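Local atomic coordinates of platelet aggregation factor Sm-hPAF (Streptococcus mitis, PDB entry 4GWI), a protein that binds fucose-containing Lewis glycans through this F-type lectin domain and, as a cholesterol-dependent cytolysin, probably forms pores in host membranes. Residues A[83-94]-A[120-131]. The protein carries 2 engineered substitutions. Sequence-based numbering, arbitrary orientation.
Sequences RLSNFDVVLLNE and KDARYVKVELKT. Unlike the reference sequence in segment 120-131: Asp121 (reference Ala). With FUC (alpha-L-fucopyranose), chain B.
Val90 and Lys126 exchange reciprocal backbone hydrogen bonds, each N donating to the other's O over 2.8 Å; Asp88 and Glu128 form a second such pair, N to O in both directions at 2.9 Å. With axes at 163°, 87-92 and 124-129 are antiparallel neighbours. At the far end Leu92 O accepts two N-H groups, Arg123 N and Tyr124 N, the mark of a classic beta bulge; the chain turns a corner at Arg123, and 120-122, before it, belongs to the other sheet. Beyond Asp88 the ladder runs on through Lys130 N to Asn86 O.

The carboxylates of Asp88 and Glu128 lie on one face, and like charges at 4.3 Å between Asp88 OD1 and Glu128 OE1 are bridged by a water donating to both, while Arg101, in salt bridges with both, probably offsets their repulsion. Lys126 NZ forms a salt bridge to Glu128 OE2 at 2.8 Å, from the anti side and somewhat out of the carboxylate plane.

This pair is central to the five-stranded sheet of the F-type lectin fold, a beta-sandwich, flanked by 56-61 and 98-104. Just before the strand, Arg83 reaches the glycan site on a chain extended from CG to NE: NH1 donates to O4 of the fucose and NH2 to O3, which lies in the guanidinium plane. One water joins Arg83 O and Ser85 O to Thr131 OG1.

On the face away from Asp88 and Glu128, Leu91 CD2 runs alongside Val125 CG2 (3.7 Å), while CD1 reaches Lys120 CB across the corner. Leu84 CD1 sits over the centre of the Phe87 ring, 3.8 Å above its plane, and Leu129 CD2 packs against Phe87 CB. Back on the face of Asp88, the CD1 edge of Tyr124 meets Asn93 O at 3.4 Å, in the ring plane; a water connects its OH to Glu94 O.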
ATOM      1  N   ARG A  83      13.382   2.968  -2.250  1.00 22.91           N
ATOM      2  CA  ARG A  83      13.086   2.271  -1.027  1.00 20.93           C
ATOM      3  C   ARG A  83      11.869   1.349  -1.207  1.00 22.13           C
ATOM      4  O   ARG A  83      11.737   0.352  -0.448  1.00 24.73           O
ATOM      5  CB  ARG A  83      12.792   3.269   0.114  1.00 21.98           C
ATOM      6  CG  ARG A  83      14.043   4.050   0.580  1.00 22.08           C
ATOM      7  CD  ARG A  83      13.619   5.234   1.431  1.00 23.12           C
ATOM      8  NE  ARG A  83      14.897   5.885   1.865  1.00 26.39           N
ATOM      9  CZ  ARG A  83      14.941   7.001   2.623  1.00 26.91           C
ATOM     10  NH1 ARG A  83      13.806   7.632   3.085  1.00 23.75           N
ATOM     11  NH2 ARG A  83      16.178   7.473   2.959  1.00 28.61           N
ATOM     12  N   LEU A  84      11.011   1.686  -2.149  1.00 22.49           N
ATOM     13  CA  LEU A  84       9.876   0.798  -2.437  1.00 22.94           C
ATOM     14  C   LEU A  84      10.339  -0.226  -3.522  1.00 22.27           C
ATOM     15  O   LEU A  84      10.123  -0.058  -4.746  1.00 24.05           O
ATOM     16  CB  LEU A  84       8.618   1.577  -2.888  1.00 20.86           C
ATOM     17  CG  LEU A  84       7.393   0.676  -3.139  1.00 20.21           C
ATOM     18  CD1 LEU A  84       6.951   0.014  -1.807  1.00 22.39           C
ATOM     19  CD2 LEU A  84       6.260   1.598  -3.580  1.00 21.30           C
ATOM     20  N   SER A  85      11.016  -1.223  -3.010  1.00 23.55           N
ATOM     21  CA  SER A  85      11.597  -2.296  -3.857  1.00 24.47           C
ATOM     22  C   SER A  85      11.655  -3.519  -2.981  1.00 23.34           C
ATOM     23  O   SER A  85      11.694  -3.457  -1.745  1.00 25.85           O
ATOM     24  CB  SER A  85      12.976  -1.835  -4.430  1.00 29.60           C
ATOM     25  OG  SER A  85      13.817  -1.750  -3.337  1.00 35.54           O
ATOM     26  N   ASN A  86      11.656  -4.700  -3.641  1.00 22.60           N
ATOM     27  CA  ASN A  86      11.672  -5.988  -2.991  1.00 22.91           C
ATOM     28  C   ASN A  86      10.620  -6.084  -1.892  1.00 22.84           C
ATOM     29  O   ASN A  86      10.914  -6.136  -0.703  1.00 23.55           O
ATOM     30  CB  ASN A  86      13.073  -6.244  -2.426  1.00 25.93           C
ATOM     31  CG  ASN A  86      13.260  -7.693  -1.948  1.00 29.95           C
ATOM     32  OD1 ASN A  86      12.476  -8.574  -2.181  1.00 30.58           O
ATOM     33  ND2 ASN A  86      14.319  -7.903  -1.170  1.00 33.66           N
ATOM     34  N   PHE A  87       9.387  -6.096  -2.356  1.00 21.97           N
ATOM     35  CA  PHE A  87       8.278  -6.055  -1.428  1.00 20.80           C
ATOM     36  C   PHE A  87       7.148  -6.942  -1.892  1.00 21.94           C
ATOM     37  O   PHE A  87       7.039  -7.294  -3.079  1.00 21.76           O
ATOM     38  CB  PHE A  87       7.725  -4.598  -1.243  1.00 21.01           C
ATOM     39  CG  PHE A  87       7.169  -3.975  -2.497  1.00 19.98           C
ATOM     40  CD1 PHE A  87       7.980  -3.339  -3.421  1.00 21.47           C
ATOM     41  CD2 PHE A  87       5.790  -4.079  -2.782  1.00 21.47           C
ATOM     42  CE1 PHE A  87       7.493  -2.785  -4.598  1.00 21.78           C
ATOM     43  CE2 PHE A  87       5.318  -3.533  -3.927  1.00 20.64           C
ATOM     44  CZ  PHE A  87       6.089  -2.842  -4.811  1.00 22.01           C
ATOM     45  N   ASP A  88       6.272  -7.270  -0.955  1.00 20.87           N
ATOM     46  CA  ASP A  88       5.053  -8.036  -1.291  1.00 21.02           C
ATOM     47  C   ASP A  88       3.824  -7.163  -1.078  1.00 19.29           C
ATOM     48  O   ASP A  88       3.802  -6.245  -0.215  1.00 20.51           O
ATOM     49  CB  ASP A  88       4.842  -9.238  -0.347  1.00 21.55           C
ATOM     50  CG  ASP A  88       5.876 -10.399  -0.536  1.00 25.92           C
ATOM     51  OD1 ASP A  88       6.054 -11.169   0.454  1.00 29.88           O
ATOM     52  OD2 ASP A  88       6.497 -10.474  -1.561  1.00 29.11           O
ATOM     53  N   VAL A  89       2.803  -7.410  -1.860  1.00 18.31           N
ATOM     54  CA  VAL A  89       1.400  -6.881  -1.597  1.00 17.45           C
ATOM     55  C   VAL A  89       0.595  -8.094  -1.197  1.00 19.60           C
ATOM     56  O   VAL A  89       0.553  -9.118  -1.946  1.00 20.27           O
ATOM     57  CB  VAL A  89       0.842  -6.196  -2.839  1.00 19.08           C
ATOM     58  CG1 VAL A  89      -0.577  -5.625  -2.583  1.00 19.46           C
ATOM     59  CG2 VAL A  89       1.785  -5.039  -3.270  1.00 19.66           C
ATOM     60  N   VAL A  90      -0.070  -8.001  -0.069  1.00 19.33           N
ATOM     61  CA  VAL A  90      -0.704  -9.160   0.572  1.00 19.06           C
ATOM     62  C   VAL A  90      -2.143  -8.812   0.835  1.00 20.48           C
ATOM     63  O   VAL A  90      -2.525  -7.680   1.249  1.00 21.44           O
ATOM     64  CB  VAL A  90      -0.045  -9.444   1.939  1.00 19.60           C
ATOM     65  CG1 VAL A  90      -0.504 -10.804   2.460  1.00 22.29           C
ATOM     66  CG2 VAL A  90       1.479  -9.484   1.786  1.00 22.45           C
ATOM     67  N   LEU A  91      -3.023  -9.789   0.571  1.00 17.72           N
ATOM     68  CA  LEU A  91      -4.414  -9.666   0.966  1.00 18.30           C
ATOM     69  C   LEU A  91      -4.686 -10.633   2.122  1.00 19.20           C
ATOM     70  O   LEU A  91      -4.239 -11.776   2.033  1.00 18.26           O
ATOM     71  CB  LEU A  91      -5.354 -10.004  -0.180  1.00 18.32           C
ATOM     72  CG  LEU A  91      -5.253  -9.159  -1.497  1.00 18.22           C
ATOM     73  CD1 LEU A  91      -6.328  -9.580  -2.479  1.00 20.38           C
ATOM     74  CD2 LEU A  91      -5.362  -7.675  -1.074  1.00 20.71           C
ATOM     75  N   LEU A  92      -5.368 -10.189   3.143  1.00 18.76           N
ATOM     76  CA  LEU A  92      -5.668 -11.045   4.316  1.00 18.40           C
ATOM     77  C   LEU A  92      -7.175 -11.107   4.482  1.00 23.15           C
ATOM     78  O   LEU A  92      -7.917 -10.150   4.255  1.00 19.85           O
ATOM     79  CB  LEU A  92      -5.109 -10.475   5.629  1.00 20.13           C
ATOM     80  CG  LEU A  92      -3.674 -10.049   5.600  1.00 21.69           C
ATOM     81  CD1 LEU A  92      -3.438  -9.591   7.065  1.00 23.60           C
ATOM     82  CD2 LEU A  92      -2.786 -11.208   5.300  1.00 23.45           C
ATOM     83  N   ASN A  93      -7.650 -12.285   4.931  1.00 18.56           N
ATOM     84  CA  ASN A  93      -9.061 -12.396   5.289  1.00 17.90           C
ATOM     85  C   ASN A  93      -9.379 -11.774   6.677  1.00 21.12           C
ATOM     86  O   ASN A  93      -8.511 -11.163   7.352  1.00 20.69           O
ATOM     87  CB  ASN A  93      -9.514 -13.913   5.180  1.00 16.98           C
ATOM     88  CG  ASN A  93      -8.945 -14.788   6.298  1.00 20.49           C
ATOM     89  OD1 ASN A  93      -9.057 -16.094   6.165  1.00 21.45           O
ATOM     90  ND2 ASN A  93      -8.266 -14.290   7.261  1.00 15.95           N
ATOM     91  N   GLU A  94     -10.621 -11.903   7.142  1.00 21.04           N
ATOM     92  CA  GLU A  94     -11.030 -11.289   8.387  1.00 21.67           C
ATOM     93  C   GLU A  94     -10.321 -11.792   9.592  1.00 23.96           C
ATOM     94  O   GLU A  94     -10.162 -11.127  10.611  1.00 26.78           O
ATOM     95  CB  GLU A  94     -12.577 -11.437   8.527  1.00 25.86           C
ATOM     96  CG  GLU A  94     -13.109 -10.717   9.781  1.00 35.99           C
ATOM     97  CD  GLU A  94     -13.387 -11.619  10.982  1.00 62.52           C
ATOM     98  OE1 GLU A  94     -12.807 -12.751  11.105  1.00 60.60           O
ATOM     99  OE2 GLU A  94     -14.204 -11.159  11.830  1.00 70.16           O
ATOM    100  N   LYS A 120     -10.409 -11.754  -5.221  1.00 21.15           N
ATOM    101  CA  LYS A 120     -10.091 -12.297  -3.948  1.00 19.92           C
ATOM    102  C   LYS A 120     -10.879 -11.690  -2.823  1.00 24.18           C
ATOM    103  O   LYS A 120     -10.879 -10.440  -2.658  1.00 22.57           O
ATOM    104  CB  LYS A 120      -8.584 -12.064  -3.661  1.00 20.47           C
ATOM    105  CG  LYS A 120      -7.595 -12.802  -4.591  1.00 21.00           C
ATOM    106  CD  LYS A 120      -7.699 -14.349  -4.319  1.00 23.21           C
ATOM    107  CE  LYS A 120      -6.915 -15.019  -5.467  1.00 25.09           C
ATOM    108  NZ  LYS A 120      -7.162 -16.516  -5.296  1.00 25.98           N
ATOM    109  N   ASP A 121     -11.471 -12.494  -1.943  1.00 20.75           N
ATOM    110  CA  ASP A 121     -12.238 -11.962  -0.831  1.00 19.23           C
ATOM    111  C   ASP A 121     -11.380 -11.661   0.362  1.00 20.66           C
ATOM    112  O   ASP A 121     -10.809 -12.610   0.952  1.00 22.13           O
ATOM    113  CB  ASP A 121     -13.385 -12.908  -0.475  1.00 19.60           C
ATOM    114  CG  ASP A 121     -14.343 -13.073  -1.650  1.00 22.02           C
ATOM    115  OD1 ASP A 121     -15.083 -12.085  -2.005  1.00 22.87           O
ATOM    116  OD2 ASP A 121     -14.336 -14.184  -2.315  1.00 21.85           O
ATOM    117  N   ALA A 122     -11.164 -10.370   0.686  1.00 19.55           N
ATOM    118  CA  ALA A 122     -10.210 -10.010   1.692  1.00 18.89           C
ATOM    119  C   ALA A 122     -10.703  -8.827   2.472  1.00 20.35           C
ATOM    120  O   ALA A 122     -11.465  -8.018   1.903  1.00 20.51           O
ATOM    121  CB  ALA A 122      -8.921  -9.610   0.996  1.00 21.33           C
ATOM    122  N   ARG A 123     -10.232  -8.734   3.704  1.00 17.89           N
ATOM    123  CA  ARG A 123     -10.582  -7.564   4.519  1.00 17.74           C
ATOM    124  C   ARG A 123      -9.392  -6.626   4.648  1.00 19.48           C
ATOM    125  O   ARG A 123      -9.613  -5.369   4.829  1.00 20.90           O
ATOM    126  CB  ARG A 123     -11.066  -8.011   5.902  1.00 19.37           C
ATOM    127  CG  ARG A 123     -11.417  -6.767   6.780  1.00 23.04           C
ATOM    128  CD  ARG A 123     -12.233  -7.101   7.968  1.00 26.09           C
ATOM    129  NE  ARG A 123     -12.139  -5.944   8.928  1.00 25.13           N
ATOM    130  CZ  ARG A 123     -12.826  -5.866  10.050  1.00 29.64           C
ATOM    131  NH1 ARG A 123     -13.773  -6.826  10.339  1.00 29.26           N
ATOM    132  NH2 ARG A 123     -12.554  -4.837  10.859  1.00 28.78           N
ATOM    133  N   TYR A 124      -8.167  -7.106   4.620  1.00 18.34           N
ATOM    134  CA  TYR A 124      -6.969  -6.248   4.825  1.00 18.27           C
ATOM    135  C   TYR A 124      -6.113  -6.263   3.611  1.00 19.62           C
ATOM    136  O   TYR A 124      -5.934  -7.319   2.925  1.00 18.81           O
ATOM    137  CB  TYR A 124      -6.151  -6.749   6.030  1.00 19.07           C
ATOM    138  CG  TYR A 124      -6.896  -6.759   7.355  1.00 19.53           C
ATOM    139  CD1 TYR A 124      -7.694  -7.899   7.729  1.00 19.71           C
ATOM    140  CD2 TYR A 124      -6.949  -5.628   8.176  1.00 18.46           C
ATOM    141  CE1 TYR A 124      -8.398  -7.936   8.918  1.00 21.03           C
ATOM    142  CE2 TYR A 124      -7.609  -5.672   9.420  1.00 21.15           C
ATOM    143  CZ  TYR A 124      -8.310  -6.819   9.794  1.00 23.14           C
ATOM    144  OH  TYR A 124      -9.078  -6.795  10.943  1.00 24.37           O
ATOM    145  N   VAL A 125      -5.439  -5.107   3.306  1.00 17.03           N
ATOM    146  CA  VAL A 125      -4.469  -5.014   2.224  1.00 16.48           C
ATOM    147  C   VAL A 125      -3.160  -4.581   2.878  1.00 17.14           C
ATOM    148  O   VAL A 125      -3.192  -3.532   3.636  1.00 18.00           O
ATOM    149  CB  VAL A 125      -4.912  -3.993   1.157  1.00 17.08           C
ATOM    150  CG1 VAL A 125      -3.790  -3.874   0.086  1.00 21.01           C
ATOM    151  CG2 VAL A 125      -6.246  -4.427   0.549  1.00 19.12           C
ATOM    152  N   LYS A 126      -2.078  -5.299   2.655  1.00 17.26           N
ATOM    153  CA  LYS A 126      -0.834  -4.961   3.363  1.00 17.86           C
ATOM    154  C   LYS A 126       0.279  -4.829   2.322  1.00 21.16           C
ATOM    155  O   LYS A 126       0.304  -5.570   1.339  1.00 21.98           O
ATOM    156  CB  LYS A 126      -0.597  -6.106   4.358  1.00 21.35           C
ATOM    157  CG  LYS A 126       0.528  -5.923   5.259  1.00 27.03           C
ATOM    158  CD  LYS A 126       0.362  -7.056   6.356  1.00 27.18           C
ATOM    159  CE  LYS A 126       1.497  -6.715   7.298  1.00 33.79           C
ATOM    160  NZ  LYS A 126       1.833  -8.013   7.916  1.00 36.79           N
ATOM    161  N   VAL A 127       1.217  -3.896   2.571  1.00 17.12           N
ATOM    162  CA  VAL A 127       2.437  -3.764   1.746  1.00 17.33           C
ATOM    163  C   VAL A 127       3.532  -4.114   2.747  1.00 18.69           C
ATOM    164  O   VAL A 127       3.642  -3.503   3.796  1.00 18.79           O
ATOM    165  CB  VAL A 127       2.616  -2.335   1.163  1.00 18.51           C
ATOM    166  CG1 VAL A 127       3.970  -2.227   0.408  1.00 19.39           C
ATOM    167  CG2 VAL A 127       1.390  -1.995   0.301  1.00 20.71           C
ATOM    168  N   GLU A 128       4.405  -5.049   2.343  1.00 20.38           N
ATOM    169  CA  GLU A 128       5.489  -5.533   3.299  1.00 19.63           C
ATOM    170  C   GLU A 128       6.812  -5.427   2.556  1.00 19.56           C
ATOM    171  O   GLU A 128       7.015  -6.097   1.537  1.00 20.97           O
ATOM    172  CB  GLU A 128       5.293  -7.030   3.593  1.00 23.24           C
ATOM    173  CG  GLU A 128       4.073  -7.299   4.402  1.00 26.43           C
ATOM    174  CD  GLU A 128       3.865  -8.800   4.764  1.00 35.19           C
ATOM    175  OE1 GLU A 128       4.537  -9.661   4.169  1.00 30.96           O
ATOM    176  OE2 GLU A 128       2.980  -9.060   5.625  1.00 36.22           O
ATOM    177  N   LEU A 129       7.734  -4.631   3.114  1.00 18.11           N
ATOM    178  CA  LEU A 129       9.106  -4.632   2.563  1.00 20.50           C
ATOM    179  C   LEU A 129       9.835  -5.882   3.038  1.00 22.54           C
ATOM    180  O   LEU A 129       9.571  -6.334   4.117  1.00 23.89           O
ATOM    181  CB  LEU A 129       9.915  -3.412   2.975  1.00 21.20           C
ATOM    182  CG  LEU A 129       9.423  -2.068   2.458  1.00 21.16           C
ATOM    183  CD1 LEU A 129      10.404  -0.948   2.856  1.00 20.72           C
ATOM    184  CD2 LEU A 129       9.117  -2.078   0.961  1.00 22.07           C
ATOM    185  N   LYS A 130      10.731  -6.389   2.153  1.00 22.94           N
ATOM    186  CA  LYS A 130      11.488  -7.605   2.544  1.00 25.01           C
ATOM    187  C   LYS A 130      12.949  -7.261   2.801  1.00 32.46           C
ATOM    188  O   LYS A 130      13.775  -8.169   3.019  1.00 33.14           O
ATOM    189  CB  LYS A 130      11.360  -8.670   1.463  1.00 25.46           C
ATOM    190  CG  LYS A 130       9.897  -9.200   1.557  1.00 27.56           C
ATOM    191  CD  LYS A 130       9.534  -9.963   0.293  1.00 38.86           C
ATOM    192  CE  LYS A 130      10.585 -10.981  -0.112  1.00 59.55           C
ATOM    193  NZ  LYS A 130      10.438 -12.265   0.643  1.00 63.89           N
ATOM    194  N   THR A 131      13.290  -5.990   2.823  1.00 27.21           N
ATOM    195  CA  THR A 131      14.672  -5.515   2.944  1.00 29.99           C
ATOM    196  C   THR A 131      14.999  -5.058   4.389  1.00 31.17           C
ATOM    197  O   THR A 131      14.132  -4.790   5.253  1.00 30.23           O
ATOM    198  CB  THR A 131      14.873  -4.346   2.006  1.00 29.61           C
ATOM    199  OG1 THR A 131      13.815  -3.363   2.378  1.00 32.66           O
ATOM    200  CG2 THR A 131      14.802  -4.791   0.519  1.00 32.03           C
TER
HETATM  201  C1  FUC B   3      14.620  12.827   3.011  1.00 35.86           C
HETATM  202  C2  FUC B   3      15.269  11.475   3.241  1.00 32.30           C
HETATM  203  C3  FUC B   3      15.261  11.110   4.694  1.00 28.49           C
HETATM  204  C4  FUC B   3      13.822  11.092   5.165  1.00 27.87           C
HETATM  205  C5  FUC B   3      13.254  12.469   4.897  1.00 29.73           C
HETATM  206  C6  FUC B   3      11.820  12.589   5.359  1.00 27.42           C
HETATM  207  O2  FUC B   3      16.607  11.524   2.772  1.00 36.06           O
HETATM  208  O3  FUC B   3      15.834   9.875   4.843  1.00 29.16           O
HETATM  209  O4  FUC B   3      13.136  10.090   4.463  1.00 24.88           O
HETATM  210  O5  FUC B   3      13.321  12.791   3.538  1.00 28.38           O
HETATM  211  O   HOH W   1      13.337  -1.743  -0.106  1.00 32.06           O
HETATM  212  O   HOH W   2       6.997 -10.208   3.272  1.00 38.90           O
HETATM  213  O   HOH W   3     -10.995  -8.612  11.230  1.00 28.93           O